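Local structure of putative antitoxin VapB45 (Mycobacterium tuberculosis, 5AF3) at residues Q92-R95 against P96-W100; L138-R141 against G142-P146. The protein is possibly the antitoxin of a type II toxin-antitoxin system, with VapC45 as its cognate toxin, and carries a putative helix-turn-helix DNA-binding domain. All blocks are in the same frame, centred on the assembly; numbering follows the deposited sequence.

Contact 1: residues Q92-R95 against P96-W100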
ATOM      1  N   GLN A  92     -18.512 -13.823   5.404  1.00 21.30           N
ATOM      2  CA  GLN A  92     -18.591 -15.166   6.007  1.00 24.88           C
ATOM      3  C   GLN A  92     -19.724 -16.017   5.452  1.00 22.15           C
ATOM      4  O   GLN A  92     -19.666 -17.236   5.530  1.00 24.76           O
ATOM      5  CB  GLN A  92     -18.784 -15.051   7.516  1.00 26.34           C
ATOM      6  CG  GLN A  92     -17.537 -14.608   8.249  1.00 34.96           C
ATOM      7  CD  GLN A  92     -17.789 -14.540   9.727  1.00 43.41           C
ATOM      8  OE1 GLN A  92     -17.979 -15.578  10.386  1.00 46.71           O
ATOM      9  NE2 GLN A  92     -17.822 -13.319  10.267  1.00 44.44           N
ATOM     10  N   ARG A  93     -20.778 -15.390   4.934  1.00 22.32           N
ATOM     11  CA  ARG A  93     -21.908 -16.165   4.408  1.00 21.46           C
ATOM     12  C   ARG A  93     -22.186 -15.821   2.937  1.00 24.16           C
ATOM     13  O   ARG A  93     -23.334 -15.821   2.473  1.00 22.87           O
ATOM     14  CB  ARG A  93     -23.173 -15.961   5.274  1.00 23.22           C
ATOM     15  CG  ARG A  93     -23.023 -16.420   6.732  1.00 24.65           C
ATOM     16  CD  ARG A  93     -24.201 -15.984   7.604  1.00 25.86           C
ATOM     17  NE  ARG A  93     -24.073 -16.455   8.996  1.00 25.03           N
ATOM     18  CZ  ARG A  93     -24.564 -17.594   9.477  1.00 27.87           C
ATOM     19  NH1 ARG A  93     -25.226 -18.449   8.704  1.00 30.76           N
ATOM     20  NH2 ARG A  93     -24.373 -17.893  10.751  1.00 31.30           N
ATOM     21  N   ILE A  94     -21.115 -15.543   2.209  1.00 21.10           N
ATOM     22  CA  ILE A  94     -21.220 -15.123   0.816  1.00 21.48           C
ATOM     23  C   ILE A  94     -21.409 -16.301  -0.152  1.00 20.12           C
ATOM     24  O   ILE A  94     -21.824 -16.086  -1.302  1.00 17.90           O
ATOM     25  CB  ILE A  94     -19.977 -14.304   0.394  1.00 20.98           C
ATOM     26  CG1 ILE A  94     -20.284 -13.505  -0.875  1.00 23.18           C
ATOM     27  CG2 ILE A  94     -18.696 -15.238   0.284  1.00 21.19           C
ATOM     28  CD1 ILE A  94     -19.407 -12.288  -1.088  1.00 24.25           C
ATOM     29  N   ARG A  95     -21.067 -17.515   0.277  1.00 20.38           N
ATOM     30  CA  ARG A  95     -21.061 -18.646  -0.681  1.00 23.54           C
ATOM     31  C   ARG A  95     -22.387 -18.873  -1.471  1.00 20.69           C
ATOM     32  O   ARG A  95     -22.364 -19.075  -2.689  1.00 23.56           O
ATOM     33  CB  ARG A  95     -20.543 -19.918  -0.004  1.00 27.00           C
ATOM     34  CG  ARG A  95     -20.348 -21.110  -0.942  1.00 35.80           C
ATOM     35  CD  ARG A  95     -19.668 -22.235  -0.177  1.00 45.84           C
ATOM     36  NE  ARG A  95     -19.489 -23.456  -0.970  1.00 54.33           N
ATOM     37  CZ  ARG A  95     -20.232 -24.563  -0.859  1.00 56.07           C
ATOM     38  NH1 ARG A  95     -21.229 -24.635   0.025  1.00 55.60           N
ATOM     39  NH2 ARG A  95     -19.969 -25.611  -1.636  1.00 55.32           N
ATOM     40  N   PRO A  96     -23.563 -18.791  -0.811  1.00 22.58           N
ATOM     41  CA  PRO A  96     -24.790 -18.928  -1.640  1.00 20.57           C
ATOM     42  C   PRO A  96     -24.954 -17.902  -2.740  1.00 19.83           C
ATOM     43  O   PRO A  96     -25.427 -18.234  -3.825  1.00 19.15           O
ATOM     44  CB  PRO A  96     -25.916 -18.821  -0.606  1.00 22.19           C
ATOM     45  CG  PRO A  96     -25.292 -19.307   0.614  1.00 21.80           C
ATOM     46  CD  PRO A  96     -23.919 -18.691   0.609  1.00 23.30           C
ATOM     47  N   SER A  97     -24.543 -16.656  -2.478  1.00 15.29           N
ATOM     48  CA  SER A  97     -24.547 -15.643  -3.556  1.00 17.48           C
ATOM     49  C   SER A  97     -23.617 -16.010  -4.696  1.00 16.08           C
ATOM     50  O   SER A  97     -23.969 -15.776  -5.862  1.00 15.88           O
ATOM     51  CB  SER A  97     -24.176 -14.226  -3.034  1.00 20.96           C
ATOM     52  OG  SER A  97     -25.148 -13.747  -2.066  1.00 23.25           O
ATOM     53  N   LEU A  98     -22.427 -16.502  -4.346  1.00 18.27           N
ATOM     54  CA  LEU A  98     -21.465 -16.952  -5.368  1.00 21.38           C
ATOM     55  C   LEU A  98     -22.036 -18.142  -6.194  1.00 19.27           C
ATOM     56  O   LEU A  98     -22.013 -18.096  -7.418  1.00 18.84           O
ATOM     57  CB  LEU A  98     -20.132 -17.289  -4.720  1.00 22.02           C
ATOM     58  CG  LEU A  98     -19.471 -16.154  -3.922  1.00 22.51           C
ATOM     59  CD1 LEU A  98     -18.129 -16.610  -3.435  1.00 25.42           C
ATOM     60  CD2 LEU A  98     -19.313 -14.919  -4.775  1.00 20.47           C
ATOM     61  N   ASP A  99     -22.595 -19.145  -5.519  1.00 22.52           N
ATOM     62  CA  ASP A  99     -23.298 -20.268  -6.194  1.00 23.22           C
ATOM     63  C   ASP A  99     -24.344 -19.746  -7.164  1.00 22.01           C
ATOM     64  O   ASP A  99     -24.412 -20.177  -8.311  1.00 20.44           O
ATOM     65  CB  ASP A  99     -23.954 -21.222  -5.177  1.00 25.85           C
ATOM     66  CG  ASP A  99     -22.936 -22.027  -4.343  1.00 34.15           C
ATOM     67  OD1 ASP A  99     -21.751 -22.154  -4.734  1.00 32.46           O
ATOM     68  OD2 ASP A  99     -23.330 -22.554  -3.278  1.00 34.33           O
ATOM     69  N   TRP A 100     -25.160 -18.788  -6.715  1.00 20.87           N
ATOM     70  CA  TRP A 100     -26.189 -18.203  -7.569  1.00 17.59           C
ATOM     71  C   TRP A 100     -25.588 -17.522  -8.779  1.00 20.53           C
ATOM     72  O   TRP A 100     -26.032 -17.753  -9.895  1.00 18.38           O
ATOM     73  CB  TRP A 100     -27.140 -17.246  -6.757  1.00 20.77           C
ATOM     74  CG  TRP A 100     -28.120 -16.463  -7.606  1.00 21.13           C
ATOM     75  CD1 TRP A 100     -27.952 -15.200  -8.065  1.00 23.48           C
ATOM     76  CD2 TRP A 100     -29.402 -16.903  -8.105  1.00 24.81           C
ATOM     77  NE1 TRP A 100     -29.051 -14.809  -8.800  1.00 27.20           N
ATOM     78  CE2 TRP A 100     -29.940 -15.843  -8.862  1.00 19.52           C
ATOM     79  CE3 TRP A 100     -30.117 -18.097  -8.020  1.00 28.23           C
ATOM     80  CZ2 TRP A 100     -31.203 -15.916  -9.498  1.00 25.55           C
ATOM     81  CZ3 TRP A 100     -31.377 -18.179  -8.673  1.00 26.04           C
ATOM     82  CH2 TRP A 100     -31.894 -17.096  -9.381  1.00 24.38           C
TER
HETATM   83  O   HOH W   1     -24.755 -15.197   0.219  1.00 22.32           O

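Contact 2: residues L138-R141 against G142-P146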
ATOM      1  N   LEU A 138     -28.073  -9.108   2.930  1.00 19.37           N
ATOM      2  CA  LEU A 138     -26.998  -8.239   3.456  1.00 17.85           C
ATOM      3  C   LEU A 138     -25.776  -8.260   2.555  1.00 18.79           C
ATOM      4  O   LEU A 138     -25.181  -7.201   2.327  1.00 16.53           O
ATOM      5  CB  LEU A 138     -26.604  -8.613   4.860  1.00 20.14           C
ATOM      6  CG  LEU A 138     -27.737  -8.448   5.882  1.00 15.80           C
ATOM      7  CD1 LEU A 138     -27.230  -9.111   7.187  1.00 22.84           C
ATOM      8  CD2 LEU A 138     -28.216  -7.016   6.076  1.00 22.13           C
ATOM      9  N   VAL A 139     -25.415  -9.443   2.057  1.00 16.85           N
ATOM     10  CA  VAL A 139     -24.344  -9.530   1.010  1.00 16.70           C
ATOM     11  C   VAL A 139     -24.691  -8.599  -0.152  1.00 17.46           C
ATOM     12  O   VAL A 139     -23.905  -7.699  -0.554  1.00 15.74           O
ATOM     13  CB  VAL A 139     -24.151 -11.005   0.518  1.00 20.23           C
ATOM     14  CG1 VAL A 139     -23.275 -11.068  -0.780  1.00 17.56           C
ATOM     15  CG2 VAL A 139     -23.549 -11.854   1.603  1.00 21.03           C
ATOM     16  N   VAL A 140     -25.896  -8.782  -0.703  1.00 15.62           N
ATOM     17  CA  VAL A 140     -26.271  -8.090  -1.929  1.00 15.33           C
ATOM     18  C   VAL A 140     -26.398  -6.559  -1.707  1.00 18.48           C
ATOM     19  O   VAL A 140     -26.027  -5.770  -2.585  1.00 16.81           O
ATOM     20  CB  VAL A 140     -27.545  -8.700  -2.552  1.00 19.16           C
ATOM     21  CG1 VAL A 140     -28.067  -7.860  -3.697  1.00 17.23           C
ATOM     22  CG2 VAL A 140     -27.252 -10.113  -2.990  1.00 14.26           C
ATOM     23  N   ARG A 141     -26.932  -6.159  -0.542  1.00 15.94           N
ATOM     24  CA  ARG A 141     -26.991  -4.739  -0.174  1.00 19.50           C
ATOM     25  C   ARG A 141     -25.614  -4.105  -0.043  1.00 19.23           C
ATOM     26  O   ARG A 141     -25.464  -2.901  -0.277  1.00 18.80           O
ATOM     27  CB  ARG A 141     -27.809  -4.533   1.114  1.00 22.31           C
ATOM     28  CG  ARG A 141     -29.321  -4.449   0.812  1.00 32.33           C
ATOM     29  CD  ARG A 141     -30.221  -4.812   2.001  1.00 37.33           C
ATOM     30  NE  ARG A 141     -29.743  -4.336   3.312  1.00 41.76           N
ATOM     31  CZ  ARG A 141     -30.420  -4.465   4.461  1.00 44.61           C
ATOM     32  NH1 ARG A 141     -31.612  -5.063   4.490  1.00 40.29           N
ATOM     33  NH2 ARG A 141     -29.901  -3.999   5.601  1.00 44.25           N
ATOM     34  N   GLY A 142     -24.621  -4.916   0.280  1.00 15.49           N
ATOM     35  CA  GLY A 142     -23.233  -4.439   0.359  1.00 16.20           C
ATOM     36  C   GLY A 142     -22.665  -4.120  -1.026  1.00 16.43           C
ATOM     37  O   GLY A 142     -21.748  -3.299  -1.164  1.00 17.18           O
ATOM     38  N   LEU A 143     -23.209  -4.774  -2.055  1.00 12.88           N
ATOM     39  CA  LEU A 143     -22.691  -4.671  -3.419  1.00 13.95           C
ATOM     40  C   LEU A 143     -23.376  -3.701  -4.361  1.00 18.20           C
ATOM     41  O   LEU A 143     -22.720  -3.128  -5.250  1.00 17.31           O
ATOM     42  CB  LEU A 143     -22.702  -6.096  -4.061  1.00 14.92           C
ATOM     43  CG  LEU A 143     -21.753  -7.098  -3.432  1.00 15.86           C
ATOM     44  CD1 LEU A 143     -22.024  -8.516  -3.934  1.00 20.28           C
ATOM     45  CD2 LEU A 143     -20.314  -6.670  -3.747  1.00 19.64           C
ATOM     46  N   ILE A 144     -24.690  -3.493  -4.201  1.00 15.02           N
ATOM     47  CA  ILE A 144     -25.455  -2.834  -5.246  1.00 18.46           C
ATOM     48  C   ILE A 144     -26.294  -1.674  -4.704  1.00 17.77           C
ATOM     49  O   ILE A 144     -26.598  -1.629  -3.497  1.00 21.09           O
ATOM     50  CB  ILE A 144     -26.353  -3.840  -6.042  1.00 18.60           C
ATOM     51  CG1 ILE A 144     -27.531  -4.314  -5.206  1.00 22.87           C
ATOM     52  CG2 ILE A 144     -25.527  -5.029  -6.570  1.00 16.48           C
ATOM     53  CD1 ILE A 144     -28.511  -5.237  -5.953  1.00 26.91           C
ATOM     54  N   VAL A 145     -26.605  -0.729  -5.580  1.00 19.72           N
ATOM     55  CA  VAL A 145     -27.444   0.424  -5.221  1.00 24.87           C
ATOM     56  C   VAL A 145     -28.314   0.765  -6.399  1.00 27.27           C
ATOM     57  O   VAL A 145     -27.944   0.426  -7.538  1.00 26.96           O
ATOM     58  CB  VAL A 145     -26.605   1.664  -4.838  1.00 22.82           C
ATOM     59  CG1 VAL A 145     -25.957   1.439  -3.498  1.00 27.27           C
ATOM     60  CG2 VAL A 145     -25.567   1.970  -5.897  1.00 22.27           C
ATOM     61  N   PRO A 146     -29.480   1.409  -6.137  1.00 30.56           N
ATOM     62  CA  PRO A 146     -30.304   1.995  -7.219  1.00 33.05           C
ATOM     63  C   PRO A 146     -29.589   3.121  -7.963  1.00 34.43           C
ATOM     64  O   PRO A 146     -28.962   3.987  -7.349  1.00 40.65           O
ATOM     65  CB  PRO A 146     -31.521   2.559  -6.482  1.00 31.53           C
ATOM     66  CG  PRO A 146     -31.544   1.897  -5.148  1.00 30.93           C
ATOM     67  CD  PRO A 146     -30.112   1.567  -4.806  1.00 29.89           C
TER
HETATM   68  O   HOH W   2     -27.119  -1.036  -0.964  1.00 33.39           O

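Contact 1: residues Q92-R95 against P96-W100
Leu98, in the first turn of helix 95-105, is tied back to Ile94 through the backbone. Leu98 N donates to Ile94 O at 3.1 Å, with an N-H...O angle of 163°. One residue on, Asp99 N donates to Arg95 O at 2.8 Å, and this bond is almost straight at 177°. Both are i to i+4 bonds of an alpha helix. Pro96 sits in the first turn, where its missing N-H costs the helix no bond.

A water ties the preceding loop to the helix. Water 1 donates to Arg93 O at 2.7 Å and accepts from Ser97 OG, also at 2.7 Å. The Ser97 hydroxyl lies beside its own backbone N (chi1 -63°), which brings it to this water. On the buried side, Ile94 CG2 meets Leu98 CD1 at 4.0 Å. On the exposed side, Arg95 runs out as an extended chain. Its NH1 stays 4.4 Å from Asp99 OD2, which lies over one face of the guanidinium. No N-H points at that oxygen, so the attraction is probably one of charge alone.

This helix start probably belongs to the putative helix-turn-helix domain. Ile94 packs on Phe84 and Leu98 on Leu81, both of helix 72-86, and both touch Ile56. Pro96 and Ser97 rest on Phe126 of helix 115-130. Pro96 also touches Asp136 of helix 135-143.

Contact 2: residues L138-R141 against G142-P146
Val140 and Ile144 meet through side chain and backbone where helix 135-143 gives way to strand 144-147. Val140 CG1 lies only 3.5 Å from Ile144 CD1, a tight contact for two methyl groups. Ile144 holds CG1 between its backbone N and carbonyl carbon (chi1 72°), which lays that branch over Val140 O and against the valine methyl. Val139 CG1 and Leu143 CD1 make a looser pair at 4.2 Å.

The backbone bonds pass into mixed spacing as the helix ends. Val140 O accepts two bonds. Ile144 N lies 3.1 Å from Val140 O, nearly in line with the carbonyl, and closes a last i to i+4 bond. Leu143 N, 3.0 Å from Val140 O, approaches from above the carbonyl plane in an i to i+3 bond. Gly142 N is shared as well: it donates to Leu138 O at 3.1 Å and weakly to Val139 O. These forked bonds mark a final turn that mixes alpha and 3-10 spacing.

Water 2 bridges the junction of helix and strand. It donates to Arg141 O at 2.6 Å and to Ile144 O at 2.7 Å, so it links the helix end to the start of the strand. On the outer side, Leu138 CD2 lies 3.5 Å above the Arg141 guanidinium plane, offset toward its rim. NH1 of that group forms a salt bridge with Asp137, one turn back.

Lys154 NZ makes a hydrogen bond to Gly142 O at the helix end. Val140, Leu143 and Ile144 pack on helix 115-130, at Ala127, Leu123 and Ala120 respectively. Strand 144-147 pairs antiparallel with strand 150-153, and Val145 touches Ala214 of the second subunit.

The chain leaves helix 72-86 through a loop, and contact 1 closes the end of that loop onto the start of helix 95-105. After helix 115-130 the chain enters helix 135-143. Contact 2 lies at the far end of that helix, where it passes into the hairpin of strands 144-147 and 150-153. The contacts are in series and neither nest nor cross. Contact 1 starts a helix and contact 2 ends one. Their centres are about 13 Å apart, yet they touch: Val139 CG1 lies 3.5 Å from Ser97 OG and 3.9 Å from Ile94 CG1. Both also pack on helix 115-130.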